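Local atomic coordinates of replication initiation and membrane attachment protein (Geobacillus stearothermophilus 10, PDB entry 5WTN), a protein that assembles as a tetramer and works in the bacterial primosome, where it probably helps to load the replicative helicase when DNA replication starts or restarts. Residues Y14-R19 with E54-Q59; A44-L49 with Y107-P112; Q35-C40 with V126-Q131; K6-V11 with A61-L66. One frame throughout, in Å; residues are numbered along the deposited sequence.

Overall arrangement
All four contacts belong to the N-terminal part of the chain, whose order of helices and strands fits a winged-helix domain. Contact 2 sets helix 40-55 against strand 104-109, and contact 1 sets the turn just after that helix against the neighbouring strand 13-17. Contact 2 is a buried apolar core with one tyrosine hydroxyl bond, whereas contact 1 is apolar inside and passes to a water bridge at an exposed turn. Contact 4 is the most peripheral of the set, with methyl groups laid on histidine faces; it touches contacts 1 and 2 through H63 and its neighbours. Contact 3, about 29 Å from contacts 1 and 4 between centres, joins two helices by mainly apolar side-chain packing, close to two other subunits.

Contact 1 (Y14-R19 with E54-Q59); sequences YTVQSR and ELLDGQ
The ring of Y14 meets L56 obliquely, its CE1 lying 3.7 Å from L56 CD1, while CG2 of V16, from its own strand, lies at the ring edge in the ring plane. H63 adds an edge-to-face ring contact. The first torsion (chi1 68°) sets CG of Y14 between the backbone N and the carbonyl carbon, and the OH is bonded to E52 of helix 40-55. L56, the first residue beyond that helix, points toward the strand and is buried, where a leucine side chain suits; D57 and Q59 direct their CB atoms away. G58, with positive phi, suits the turn between them. One water bridges the segments: it accepts from V16 N at 2.9 Å, probably serves Q59 O at 2.8 Å, and is also bonded to T15 OG1. A second, held by L56 O and G58 N, reaches V16 O only weakly. The segments are thus joined by apolar contact at Y14, V16 and L56, complemented by a water bridge at T15, V16 and Q59.

Contact 2 (A44-L49 with Y107-P112); sequences ALYMTL and YELRPP
Y46 and L109 form the centre of this contact, the leucine CD2 lying 3.6 Å from CE1 of the tyrosine in an oblique approach. L109 is shared: its CD2 is also 3.9 Å from CB of L49, and its CD1 packs against the L49 backbone at the carbonyl carbon, 3.6 Å away. L49 in turn sends its own CD2 to the Y107 ring, a looser touch at 4.4 Å from Y107 CD2. The OH of Y46 donates a hydrogen bond to R110 O, which sits at the ring edge near its plane; the modelled 2.3 Å from Y46 OH to R110 O is too short to take literally at this resolution. With CG anti to the backbone N (chi1 -176°), Y46 leaves the helix in the direction of residues 110 to 112, and its OH also reaches P112 CD. Farther out, L22, L30, L84 and L89 pack on Y46, and the OH of Y107 is bonded to H63. Segment 107-109 crosses segment 44-49 at 96°. Leucines fill the interior where the strand faces the helix, and a tyrosine suits its place because the aromatic ring packs on L109 while the hydroxyl can give a bond to R110 O, where the strand has ended.

Contact 3 (Q35-C40 with V126-Q131); sequences QPLIGC and VFLRRQ
P36 and L128 supply one half of the apolar packing: CD1 of L128 lies 3.6 Å from CB of P36 and also near its CG, the two side chains passing at a slant. In the other half, CD2 of L37 comes within 3.8 Å of CB of F127, these side chains crossing at about a right angle, and stands as close to the L128 backbone N. The phenylalanine touches with its CB while its ring leads away. The contact of Q131 is through its aliphatic part, CG lying 3.9 Å from P36 CB and close to P36 O; anti to the backbone N (chi1 162°), CG is placed toward the proline. P36 suits a site where helix 24-38 is kinked, as it has no N-H to give to the preceding turn. G39, the first residue beyond that helix, is the N-cap of helix 40-55, and its backbone angles favour glycine. The third subunit packs A68 on P36, and the second packs L285 on F127. Helix 24-38, which precedes the probable winged-helix core, here packs on helix 122-132 that follows the wing-like strands.

Contact 4 (K6-V11 with A61-L66); sequences KELIAV and ATHHRL
L8 carries its CG anti to the backbone N (chi1 178°) and H63 carries its CG anti to the carbonyl carbon (chi1 -79°), and the two side chains meet at about a right angle. CD1 of L8 lies over one face of the H63 imidazole, 3.6 Å from the ring centroid and 17° off the normal, in a CH-pi contact. It is shifted toward the rim, with L8 CD1 standing 3.4 Å from NE2 and 3.5 Å from CE1 of H63. A second CH-pi contact, longer to the centroid and farther off the normal, lies at the surface: CB of A10 sits over a face of H64, 3.5 Å from its CE1 and 4.0 Å from the centroid. Alanine's small methyl can lie directly on the ring. Both ring nitrogens of H63 are hydrogen-bonded, ND1 to the carbonyl O of D12 and NE2 to the OH of Y107, consistent with a proton on ND1. Histidine suits the position because it offers a flat face to leucine and two polar edge atoms to its neighbours. L8 is further packed by L74 and Y78 of helix 74-86. A10 and H64 touch a crystal neighbour, which may influence this outer part. The N-terminal segment before strand 13-17 is thus laid across the junction of strand 61-62 and helix 63-70, in what is probably a winged-helix fold.

Contact 1 (Y14-R19 with E54-Q59)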
loop_
_atom_site.group_PDB
_atom_site.type_symbol
_atom_site.label_atom_id
_atom_site.label_comp_id
_atom_site.label_asym_id
_atom_site.label_seq_id
_atom_site.Cartn_x
_atom_site.Cartn_y
_atom_site.Cartn_z
ATOM N N TYR A 14 -20.098 -17.579 8.229
ATOM C CA TYR A 14 -18.741 -17.208 8.610
ATOM C C TYR A 14 -18.599 -15.749 9.008
ATOM O O TYR A 14 -19.476 -14.913 8.765
ATOM C CB TYR A 14 -17.756 -17.519 7.495
ATOM C CG TYR A 14 -17.920 -16.661 6.267
ATOM C CD1 TYR A 14 -17.119 -15.538 6.058
ATOM C CD2 TYR A 14 -18.846 -16.988 5.291
ATOM C CE1 TYR A 14 -17.247 -14.760 4.910
ATOM C CE2 TYR A 14 -18.979 -16.209 4.134
ATOM C CZ TYR A 14 -18.180 -15.098 3.956
ATOM O OH TYR A 14 -18.323 -14.334 2.822
ATOM N N THR A 15 -17.473 -15.468 9.641
ATOM C CA THR A 15 -16.981 -14.117 9.786
ATOM C C THR A 15 -15.495 -14.161 9.454
ATOM O O THR A 15 -14.856 -15.200 9.631
ATOM C CB THR A 15 -17.201 -13.594 11.203
ATOM O OG1 THR A 15 -16.622 -12.291 11.302
ATOM C CG2 THR A 15 -16.535 -14.499 12.233
ATOM N N VAL A 16 -14.954 -13.055 8.944
ATOM C CA VAL A 16 -13.514 -12.934 8.712
ATOM C C VAL A 16 -12.892 -11.973 9.708
ATOM O O VAL A 16 -13.347 -10.836 9.852
ATOM C CB VAL A 16 -13.207 -12.358 7.342
ATOM C CG1 VAL A 16 -11.697 -12.465 7.060
ATOM C CG2 VAL A 16 -14.016 -13.037 6.288
ATOM N N GLN A 17 -11.821 -12.404 10.362
ATOM C CA GLN A 17 -11.125 -11.540 11.322
ATOM C C GLN A 17 -9.594 -11.587 11.219
ATOM O O GLN A 17 -9.013 -12.518 10.629
ATOM C CB GLN A 17 -11.618 -11.844 12.748
ATOM C CG GLN A 17 -13.049 -11.368 12.947
ATOM C CD GLN A 17 -13.688 -11.818 14.227
ATOM O OE1 GLN A 17 -14.739 -12.462 14.202
ATOM N NE2 GLN A 17 -13.094 -11.460 15.360
ATOM N N SER A 18 -8.932 -10.566 11.752
ATOM C CA SER A 18 -7.476 -10.618 11.832
ATOM C C SER A 18 -6.970 -9.745 12.943
ATOM O O SER A 18 -7.542 -8.682 13.187
ATOM C CB SER A 18 -6.848 -10.166 10.513
ATOM O OG SER A 18 -5.517 -10.631 10.409
ATOM N N ARG A 19 -5.889 -10.160 13.604
ATOM C CA ARG A 19 -5.177 -9.219 14.459
ATOM C C ARG A 19 -3.967 -8.619 13.738
ATOM O O ARG A 19 -3.242 -7.779 14.287
ATOM C CB ARG A 19 -4.857 -9.767 15.868
ATOM C CG ARG A 19 -4.687 -11.281 15.995
ATOM C CD ARG A 19 -5.864 -11.964 16.714
ATOM N NE ARG A 19 -7.139 -11.738 16.026
ATOM C CZ ARG A 19 -8.135 -10.991 16.510
ATOM N NH1 ARG A 19 -8.022 -10.411 17.707
ATOM N NH2 ARG A 19 -9.251 -10.838 15.806
ATOM N N GLU A 54 -12.452 -6.386 5.098
ATOM C CA GLU A 54 -12.837 -4.980 5.054
ATOM C C GLU A 54 -14.311 -4.780 4.700
ATOM O O GLU A 54 -14.987 -3.936 5.288
ATOM C CB GLU A 54 -11.954 -4.215 4.065
ATOM C CG GLU A 54 -10.503 -4.087 4.499
ATOM C CD GLU A 54 -9.873 -2.783 4.049
ATOM O OE1 GLU A 54 -10.470 -1.715 4.300
ATOM O OE2 GLU A 54 -8.781 -2.826 3.445
ATOM N N LEU A 55 -14.804 -5.554 3.738
ATOM C CA LEU A 55 -16.176 -5.410 3.272
ATOM C C LEU A 55 -17.242 -5.816 4.289
ATOM O O LEU A 55 -18.078 -4.984 4.643
ATOM C CB LEU A 55 -16.360 -6.158 1.962
ATOM C CG LEU A 55 -17.725 -6.066 1.289
ATOM C CD1 LEU A 55 -18.242 -4.638 1.312
ATOM C CD2 LEU A 55 -17.599 -6.582 -0.140
ATOM N N LEU A 56 -17.234 -7.069 4.748
ATOM C CA LEU A 56 -18.044 -7.435 5.903
ATOM C C LEU A 56 -17.360 -6.708 7.007
ATOM O O LEU A 56 -16.149 -6.873 7.163
ATOM C CB LEU A 56 -17.883 -8.910 6.224
ATOM C CG LEU A 56 -18.738 -9.980 5.577
ATOM C CD1 LEU A 56 -18.032 -11.301 5.780
ATOM C CD2 LEU A 56 -20.073 -9.980 6.263
ATOM N N ASP A 57 -18.034 -5.886 7.788
ATOM C CA ASP A 57 -17.220 -5.303 8.841
ATOM C C ASP A 57 -17.651 -5.970 10.125
ATOM O O ASP A 57 -18.628 -5.557 10.756
ATOM C CB ASP A 57 -17.425 -3.793 8.907
ATOM C CG ASP A 57 -16.467 -3.113 9.882
ATOM O OD1 ASP A 57 -15.248 -3.393 9.830
ATOM O OD2 ASP A 57 -16.937 -2.305 10.711
ATOM N N GLY A 58 -16.877 -6.961 10.547
ATOM C CA GLY A 58 -17.259 -7.792 11.675
ATOM C C GLY A 58 -18.540 -8.601 11.526
ATOM O O GLY A 58 -18.953 -9.266 12.467
ATOM N N GLN A 59 -19.167 -8.562 10.355
ATOM C CA GLN A 59 -20.514 -9.118 10.190
ATOM C C GLN A 59 -20.574 -10.544 9.629
ATOM O O GLN A 59 -19.569 -11.081 9.163
ATOM C CB GLN A 59 -21.354 -8.198 9.297
ATOM C CG GLN A 59 -21.868 -6.947 9.987
ATOM C CD GLN A 59 -22.579 -6.015 9.020
ATOM O OE1 GLN A 59 -22.027 -5.645 7.975
ATOM N NE2 GLN A 59 -23.815 -5.635 9.355
HETATM O O HOH W 1 -16.755 -10.800 9.294
HETATM O O HOH W 2 -15.476 -8.389 9.103
#

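Contact 2 (A44-L49 with Y107-P112)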
loop_
_atom_site.group_PDB
_atom_site.type_symbol
_atom_site.label_atom_id
_atom_site.label_comp_id
_atom_site.label_asym_id
_atom_site.label_seq_id
_atom_site.Cartn_x
_atom_site.Cartn_y
_atom_site.Cartn_z
ATOM N N ALA A 44 -6.363 -16.970 -4.625
ATOM C CA ALA A 44 -7.545 -16.130 -4.789
ATOM C C ALA A 44 -8.443 -16.178 -3.556
ATOM O O ALA A 44 -8.971 -15.146 -3.144
ATOM C CB ALA A 44 -8.302 -16.487 -6.008
ATOM N N LEU A 45 -8.625 -17.355 -2.966
ATOM C CA LEU A 45 -9.425 -17.431 -1.764
ATOM C C LEU A 45 -8.843 -16.544 -0.659
ATOM O O LEU A 45 -9.581 -15.951 0.135
ATOM C CB LEU A 45 -9.522 -18.873 -1.282
ATOM C CG LEU A 45 -10.245 -19.137 0.042
ATOM C CD1 LEU A 45 -11.661 -18.616 0.039
ATOM C CD2 LEU A 45 -10.246 -20.602 0.331
ATOM N N TYR A 46 -7.517 -16.469 -0.597
ATOM C CA TYR A 46 -6.872 -15.706 0.447
ATOM C C TYR A 46 -7.104 -14.221 0.167
ATOM O O TYR A 46 -7.383 -13.433 1.076
ATOM C CB TYR A 46 -5.381 -16.041 0.500
ATOM C CG TYR A 46 -4.638 -15.362 1.627
ATOM C CD1 TYR A 46 -4.576 -15.938 2.881
ATOM C CD2 TYR A 46 -4.003 -14.140 1.438
ATOM C CE1 TYR A 46 -3.904 -15.326 3.928
ATOM C CE2 TYR A 46 -3.325 -13.506 2.491
ATOM C CZ TYR A 46 -3.272 -14.110 3.731
ATOM O OH TYR A 46 -2.607 -13.517 4.791
ATOM N N MET A 47 -7.008 -13.852 -1.106
ATOM C CA MET A 47 -7.288 -12.486 -1.531
ATOM C C MET A 47 -8.732 -12.126 -1.201
ATOM O O MET A 47 -9.002 -11.078 -0.615
ATOM C CB MET A 47 -7.031 -12.326 -3.029
ATOM C CG MET A 47 -5.575 -12.497 -3.432
ATOM S SD MET A 47 -4.507 -11.217 -2.745
ATOM C CE MET A 47 -4.074 -11.946 -1.169
ATOM N N THR A 48 -9.657 -13.003 -1.580
ATOM C CA THR A 48 -11.057 -12.804 -1.274
ATOM C C THR A 48 -11.302 -12.685 0.248
ATOM O O THR A 48 -12.024 -11.791 0.695
ATOM C CB THR A 48 -11.936 -13.881 -1.965
ATOM O OG1 THR A 48 -11.732 -13.813 -3.385
ATOM C CG2 THR A 48 -13.401 -13.665 -1.665
ATOM N N LEU A 49 -10.680 -13.538 1.050
ATOM C CA LEU A 49 -10.833 -13.416 2.500
ATOM C C LEU A 49 -10.346 -12.069 3.071
ATOM O O LEU A 49 -10.991 -11.454 3.908
ATOM C CB LEU A 49 -10.137 -14.576 3.187
ATOM C CG LEU A 49 -10.928 -15.871 3.061
ATOM C CD1 LEU A 49 -10.251 -17.018 3.795
ATOM C CD2 LEU A 49 -12.326 -15.628 3.596
ATOM N N TYR A 107 -13.151 -17.159 10.442
ATOM C CA TYR A 107 -11.975 -17.264 9.592
ATOM C C TYR A 107 -10.993 -16.199 9.997
ATOM O O TYR A 107 -11.200 -15.020 9.730
ATOM C CB TYR A 107 -12.369 -17.054 8.138
ATOM C CG TYR A 107 -13.138 -18.210 7.578
ATOM C CD1 TYR A 107 -12.807 -19.512 7.921
ATOM C CD2 TYR A 107 -14.210 -18.013 6.732
ATOM C CE1 TYR A 107 -13.514 -20.597 7.419
ATOM C CE2 TYR A 107 -14.930 -19.093 6.224
ATOM C CZ TYR A 107 -14.579 -20.384 6.571
ATOM O OH TYR A 107 -15.281 -21.463 6.077
ATOM N N GLU A 108 -9.913 -16.620 10.642
ATOM C CA GLU A 108 -8.930 -15.677 11.181
ATOM C C GLU A 108 -7.719 -15.615 10.248
ATOM O O GLU A 108 -6.924 -16.551 10.152
ATOM C CB GLU A 108 -8.569 -16.074 12.625
ATOM C CG GLU A 108 -7.260 -15.551 13.190
ATOM C CD GLU A 108 -7.320 -14.088 13.617
ATOM O OE1 GLU A 108 -8.415 -13.477 13.540
ATOM O OE2 GLU A 108 -6.267 -13.547 14.030
ATOM N N LEU A 109 -7.594 -14.506 9.536
ATOM C CA LEU A 109 -6.529 -14.391 8.548
ATOM C C LEU A 109 -5.165 -14.160 9.169
ATOM O O LEU A 109 -4.999 -13.340 10.071
ATOM C CB LEU A 109 -6.826 -13.254 7.589
ATOM C CG LEU A 109 -7.691 -13.602 6.400
ATOM C CD1 LEU A 109 -7.845 -12.363 5.593
ATOM C CD2 LEU A 109 -7.003 -14.665 5.565
ATOM N N ARG A 110 -4.168 -14.863 8.664
ATOM C CA ARG A 110 -2.809 -14.662 9.134
ATOM C C ARG A 110 -1.940 -14.134 7.999
ATOM O O ARG A 110 -2.097 -14.512 6.843
ATOM C CB ARG A 110 -2.282 -15.973 9.676
ATOM C CG ARG A 110 -3.172 -16.559 10.771
ATOM C CD ARG A 110 -2.450 -17.666 11.513
ATOM N NE ARG A 110 -1.095 -17.235 11.865
ATOM C CZ ARG A 110 -0.704 -16.886 13.089
ATOM N NH1 ARG A 110 -1.547 -16.957 14.121
ATOM N NH2 ARG A 110 0.546 -16.481 13.275
ATOM N N PRO A 111 -1.028 -13.215 8.323
ATOM C CA PRO A 111 -0.099 -12.671 7.311
ATOM C C PRO A 111 0.967 -13.694 6.955
ATOM O O PRO A 111 1.277 -14.570 7.769
ATOM C CB PRO A 111 0.525 -11.478 8.027
ATOM C CG PRO A 111 -0.506 -11.131 9.096
ATOM C CD PRO A 111 -1.021 -12.432 9.568
ATOM N N PRO A 112 1.518 -13.606 5.744
ATOM C CA PRO A 112 2.552 -14.594 5.434
ATOM C C PRO A 112 3.809 -14.407 6.272
ATOM O O PRO A 112 3.947 -13.450 7.034
ATOM C CB PRO A 112 2.852 -14.345 3.946
ATOM C CG PRO A 112 2.247 -13.032 3.631
ATOM C CD PRO A 112 1.136 -12.788 4.589
#

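Contact 3 (Q35-C40 with V126-Q131)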
loop_
_atom_site.group_PDB
_atom_site.type_symbol
_atom_site.label_atom_id
_atom_site.label_comp_id
_atom_site.label_asym_id
_atom_site.label_seq_id
_atom_site.Cartn_x
_atom_site.Cartn_y
_atom_site.Cartn_z
ATOM N N GLN A 35 2.516 -19.031 -3.608
ATOM C CA GLN A 35 1.681 -19.526 -4.704
ATOM C C GLN A 35 2.216 -20.766 -5.379
ATOM O O GLN A 35 1.455 -21.672 -5.625
ATOM C CB GLN A 35 1.384 -18.456 -5.744
ATOM C CG GLN A 35 0.186 -18.795 -6.626
ATOM C CD GLN A 35 0.047 -17.836 -7.798
ATOM O OE1 GLN A 35 -0.797 -18.015 -8.685
ATOM N NE2 GLN A 35 0.858 -16.807 -7.802
ATOM N N PRO A 36 3.528 -20.816 -5.680
ATOM C CA PRO A 36 4.014 -22.083 -6.252
ATOM C C PRO A 36 3.734 -23.308 -5.367
ATOM O O PRO A 36 3.536 -24.405 -5.886
ATOM C CB PRO A 36 5.510 -21.850 -6.376
ATOM C CG PRO A 36 5.612 -20.389 -6.631
ATOM C CD PRO A 36 4.558 -19.762 -5.755
ATOM N N LEU A 37 3.706 -23.132 -4.053
ATOM C CA LEU A 37 3.426 -24.250 -3.186
ATOM C C LEU A 37 1.930 -24.597 -3.113
ATOM O O LEU A 37 1.569 -25.767 -3.229
ATOM C CB LEU A 37 4.025 -24.015 -1.799
ATOM C CG LEU A 37 5.562 -23.871 -1.738
ATOM C CD1 LEU A 37 6.074 -23.995 -0.304
ATOM C CD2 LEU A 37 6.262 -24.867 -2.638
ATOM N N ILE A 38 1.061 -23.607 -2.898
ATOM C CA ILE A 38 -0.354 -23.892 -2.641
ATOM C C ILE A 38 -1.280 -23.823 -3.864
ATOM O O ILE A 38 -2.442 -24.305 -3.828
ATOM C CB ILE A 38 -0.908 -22.967 -1.549
ATOM C CG1 ILE A 38 -0.978 -21.523 -2.044
ATOM C CG2 ILE A 38 -0.049 -23.055 -0.291
ATOM C CD1 ILE A 38 -1.649 -20.584 -1.049
ATOM N N GLY A 39 -0.756 -23.239 -4.940
ATOM C CA GLY A 39 -1.475 -23.110 -6.187
ATOM C C GLY A 39 -2.270 -21.827 -6.284
ATOM O O GLY A 39 -2.562 -21.184 -5.273
ATOM N N CYS A 40 -2.649 -21.477 -7.515
ATOM C CA CYS A 40 -3.360 -20.236 -7.815
ATOM C C CYS A 40 -4.743 -20.085 -7.179
ATOM O O CYS A 40 -5.132 -18.969 -6.810
ATOM C CB CYS A 40 -3.445 -20.040 -9.329
ATOM S SG CYS A 40 -4.482 -21.219 -10.270
ATOM N N VAL A 126 13.058 -25.743 0.634
ATOM C CA VAL A 126 13.369 -26.846 -0.279
ATOM C C VAL A 126 12.183 -27.215 -1.185
ATOM O O VAL A 126 12.366 -27.414 -2.384
ATOM C CB VAL A 126 14.190 -28.063 0.335
ATOM C CG1 VAL A 126 14.689 -27.773 1.727
ATOM C CG2 VAL A 126 13.427 -29.370 0.249
ATOM N N PHE A 127 10.973 -27.245 -0.641
ATOM C CA PHE A 127 9.797 -27.342 -1.498
ATOM C C PHE A 127 9.774 -26.307 -2.617
ATOM O O PHE A 127 9.546 -26.645 -3.773
ATOM C CB PHE A 127 8.529 -27.203 -0.690
ATOM C CG PHE A 127 8.211 -28.401 0.128
ATOM C CD1 PHE A 127 8.379 -29.671 -0.386
ATOM C CD2 PHE A 127 7.750 -28.260 1.429
ATOM C CE1 PHE A 127 8.084 -30.774 0.369
ATOM C CE2 PHE A 127 7.460 -29.362 2.196
ATOM C CZ PHE A 127 7.625 -30.618 1.666
ATOM N N LEU A 128 10.004 -25.045 -2.284
ATOM C CA LEU A 128 9.930 -24.009 -3.296
ATOM C C LEU A 128 10.961 -24.200 -4.420
ATOM O O LEU A 128 10.633 -24.031 -5.601
ATOM C CB LEU A 128 10.024 -22.618 -2.669
ATOM C CG LEU A 128 9.850 -21.509 -3.710
ATOM C CD1 LEU A 128 8.444 -21.462 -4.243
ATOM C CD2 LEU A 128 10.233 -20.173 -3.175
ATOM N N ARG A 129 12.195 -24.559 -4.056
ATOM C CA ARG A 129 13.250 -24.818 -5.039
ATOM C C ARG A 129 12.804 -25.842 -6.077
ATOM O O ARG A 129 12.919 -25.602 -7.281
ATOM C CB ARG A 129 14.537 -25.302 -4.351
ATOM C CG ARG A 129 15.823 -25.064 -5.144
ATOM C CD ARG A 129 17.049 -25.528 -4.379
ATOM N NE ARG A 129 17.088 -24.996 -3.016
ATOM C CZ ARG A 129 17.251 -25.734 -1.907
ATOM N NH1 ARG A 129 17.418 -27.058 -1.999
ATOM N NH2 ARG A 129 17.255 -25.153 -0.697
ATOM N N ARG A 130 12.280 -26.971 -5.598
ATOM C CA ARG A 130 11.838 -28.073 -6.450
ATOM C C ARG A 130 10.735 -27.653 -7.389
ATOM O O ARG A 130 10.721 -28.033 -8.543
ATOM C CB ARG A 130 11.360 -29.262 -5.603
ATOM C CG ARG A 130 10.479 -30.285 -6.345
ATOM C CD ARG A 130 11.240 -30.989 -7.466
ATOM N NE ARG A 130 10.359 -31.691 -8.405
ATOM C CZ ARG A 130 10.797 -32.371 -9.462
ATOM N NH1 ARG A 130 12.101 -32.435 -9.706
ATOM N NH2 ARG A 130 9.942 -32.986 -10.270
ATOM N N GLN A 131 9.775 -26.891 -6.876
ATOM C CA GLN A 131 8.568 -26.561 -7.635
ATOM C C GLN A 131 8.747 -25.395 -8.606
ATOM O O GLN A 131 7.943 -25.209 -9.520
ATOM C CB GLN A 131 7.405 -26.270 -6.682
ATOM C CG GLN A 131 6.250 -25.516 -7.323
ATOM C CD GLN A 131 5.315 -26.428 -8.093
ATOM O OE1 GLN A 131 4.679 -26.011 -9.060
ATOM N NE2 GLN A 131 5.228 -27.684 -7.666
#

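Contact 4 (K6-V11 with A61-L66)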
loop_
_atom_site.group_PDB
_atom_site.type_symbol
_atom_site.label_atom_id
_atom_site.label_comp_id
_atom_site.label_asym_id
_atom_site.label_seq_id
_atom_site.Cartn_x
_atom_site.Cartn_y
_atom_site.Cartn_z
ATOM N N LYS A 6 -19.467 -33.085 4.653
ATOM C CA LYS A 6 -19.313 -33.688 5.970
ATOM C C LYS A 6 -19.038 -32.607 7.035
ATOM O O LYS A 6 -19.316 -32.795 8.211
ATOM C CB LYS A 6 -18.184 -34.725 5.899
ATOM C CG LYS A 6 -18.095 -35.685 7.074
ATOM C CD LYS A 6 -19.149 -36.773 7.049
ATOM C CE LYS A 6 -19.450 -37.271 8.460
ATOM N NZ LYS A 6 -20.192 -36.239 9.250
ATOM N N GLU A 7 -18.532 -31.462 6.586
ATOM C CA GLU A 7 -18.222 -30.354 7.486
ATOM C C GLU A 7 -18.876 -29.027 7.085
ATOM O O GLU A 7 -19.480 -28.353 7.919
ATOM C CB GLU A 7 -16.707 -30.173 7.603
ATOM C CG GLU A 7 -16.056 -31.053 8.658
ATOM C CD GLU A 7 -14.592 -31.320 8.371
ATOM O OE1 GLU A 7 -14.098 -32.403 8.753
ATOM O OE2 GLU A 7 -13.934 -30.449 7.763
ATOM N N LEU A 8 -18.746 -28.650 5.815
ATOM C CA LEU A 8 -19.219 -27.355 5.353
ATOM C C LEU A 8 -20.375 -27.455 4.348
ATOM O O LEU A 8 -20.272 -28.132 3.315
ATOM C CB LEU A 8 -18.040 -26.618 4.697
ATOM C CG LEU A 8 -18.226 -25.245 4.082
ATOM C CD1 LEU A 8 -18.366 -24.253 5.188
ATOM C CD2 LEU A 8 -17.034 -24.941 3.204
ATOM N N ILE A 9 -21.470 -26.754 4.631
ATOM C CA ILE A 9 -22.576 -26.640 3.669
ATOM C C ILE A 9 -22.874 -25.167 3.371
ATOM O O ILE A 9 -22.499 -24.291 4.145
ATOM C CB ILE A 9 -23.855 -27.365 4.149
ATOM C CG1 ILE A 9 -24.380 -26.754 5.446
ATOM C CG2 ILE A 9 -23.591 -28.826 4.361
ATOM C CD1 ILE A 9 -25.613 -27.421 5.967
ATOM N N ALA A 10 -23.545 -24.891 2.255
ATOM C CA ALA A 10 -23.720 -23.516 1.778
ATOM C C ALA A 10 -24.390 -22.561 2.760
ATOM O O ALA A 10 -24.153 -21.356 2.699
ATOM C CB ALA A 10 -24.449 -23.492 0.453
ATOM N N VAL A 11 -25.227 -23.078 3.654
ATOM C CA VAL A 11 -25.968 -22.190 4.543
ATOM C C VAL A 11 -25.226 -21.955 5.834
ATOM O O VAL A 11 -25.727 -21.235 6.712
ATOM C CB VAL A 11 -27.411 -22.696 4.870
ATOM C CG1 VAL A 11 -28.310 -22.599 3.647
ATOM C CG2 VAL A 11 -27.393 -24.109 5.478
ATOM N N ALA A 61 -22.086 -13.702 7.155
ATOM C CA ALA A 61 -22.422 -13.968 5.769
ATOM C C ALA A 61 -22.577 -15.477 5.640
ATOM O O ALA A 61 -22.130 -16.221 6.507
ATOM C CB ALA A 61 -21.322 -13.461 4.869
ATOM N N THR A 62 -23.225 -15.931 4.581
ATOM C CA THR A 62 -23.363 -17.367 4.349
ATOM C C THR A 62 -22.408 -17.683 3.241
ATOM O O THR A 62 -22.097 -16.811 2.429
ATOM C CB THR A 62 -24.806 -17.789 3.961
ATOM O OG1 THR A 62 -25.126 -17.324 2.640
ATOM C CG2 THR A 62 -25.814 -17.237 4.949
ATOM N N HIS A 63 -21.914 -18.908 3.191
ATOM C CA HIS A 63 -20.920 -19.226 2.170
ATOM C C HIS A 63 -21.402 -19.001 0.735
ATOM O O HIS A 63 -20.600 -19.045 -0.199
ATOM C CB HIS A 63 -20.377 -20.636 2.364
ATOM C CG HIS A 63 -19.355 -20.732 3.454
ATOM N ND1 HIS A 63 -19.677 -20.621 4.790
ATOM C CD2 HIS A 63 -18.018 -20.934 3.402
ATOM C CE1 HIS A 63 -18.580 -20.745 5.513
ATOM N NE2 HIS A 63 -17.562 -20.939 4.695
ATOM N N HIS A 64 -22.706 -18.785 0.560
ATOM C CA HIS A 64 -23.247 -18.378 -0.725
ATOM C C HIS A 64 -22.514 -17.141 -1.203
ATOM O O HIS A 64 -22.113 -17.054 -2.365
ATOM C CB HIS A 64 -24.730 -18.067 -0.588
ATOM C CG HIS A 64 -25.607 -19.265 -0.733
ATOM N ND1 HIS A 64 -25.329 -20.286 -1.618
ATOM C CD2 HIS A 64 -26.762 -19.610 -0.109
ATOM C CE1 HIS A 64 -26.269 -21.209 -1.534
ATOM N NE2 HIS A 64 -27.150 -20.821 -0.626
ATOM N N ARG A 65 -22.322 -16.195 -0.291
ATOM C CA ARG A 65 -21.625 -14.956 -0.616
ATOM C C ARG A 65 -20.217 -15.182 -1.201
ATOM O O ARG A 65 -19.885 -14.633 -2.239
ATOM C CB ARG A 65 -21.558 -14.073 0.617
ATOM C CG ARG A 65 -20.863 -12.753 0.411
ATOM C CD ARG A 65 -20.880 -12.018 1.705
ATOM N NE ARG A 65 -20.119 -10.783 1.704
ATOM C CZ ARG A 65 -20.528 -9.683 2.323
ATOM N NH1 ARG A 65 -21.701 -9.690 2.949
ATOM N NH2 ARG A 65 -19.779 -8.582 2.308
ATOM N N LEU A 66 -19.432 -16.039 -0.558
ATOM C CA LEU A 66 -18.112 -16.394 -1.071
ATOM C C LEU A 66 -18.188 -17.029 -2.462
ATOM O O LEU A 66 -17.335 -16.778 -3.314
ATOM C CB LEU A 66 -17.398 -17.339 -0.102
ATOM C CG LEU A 66 -16.659 -16.681 1.066
ATOM C CD1 LEU A 66 -15.979 -17.731 1.930
ATOM C CD2 LEU A 66 -15.651 -15.661 0.559
#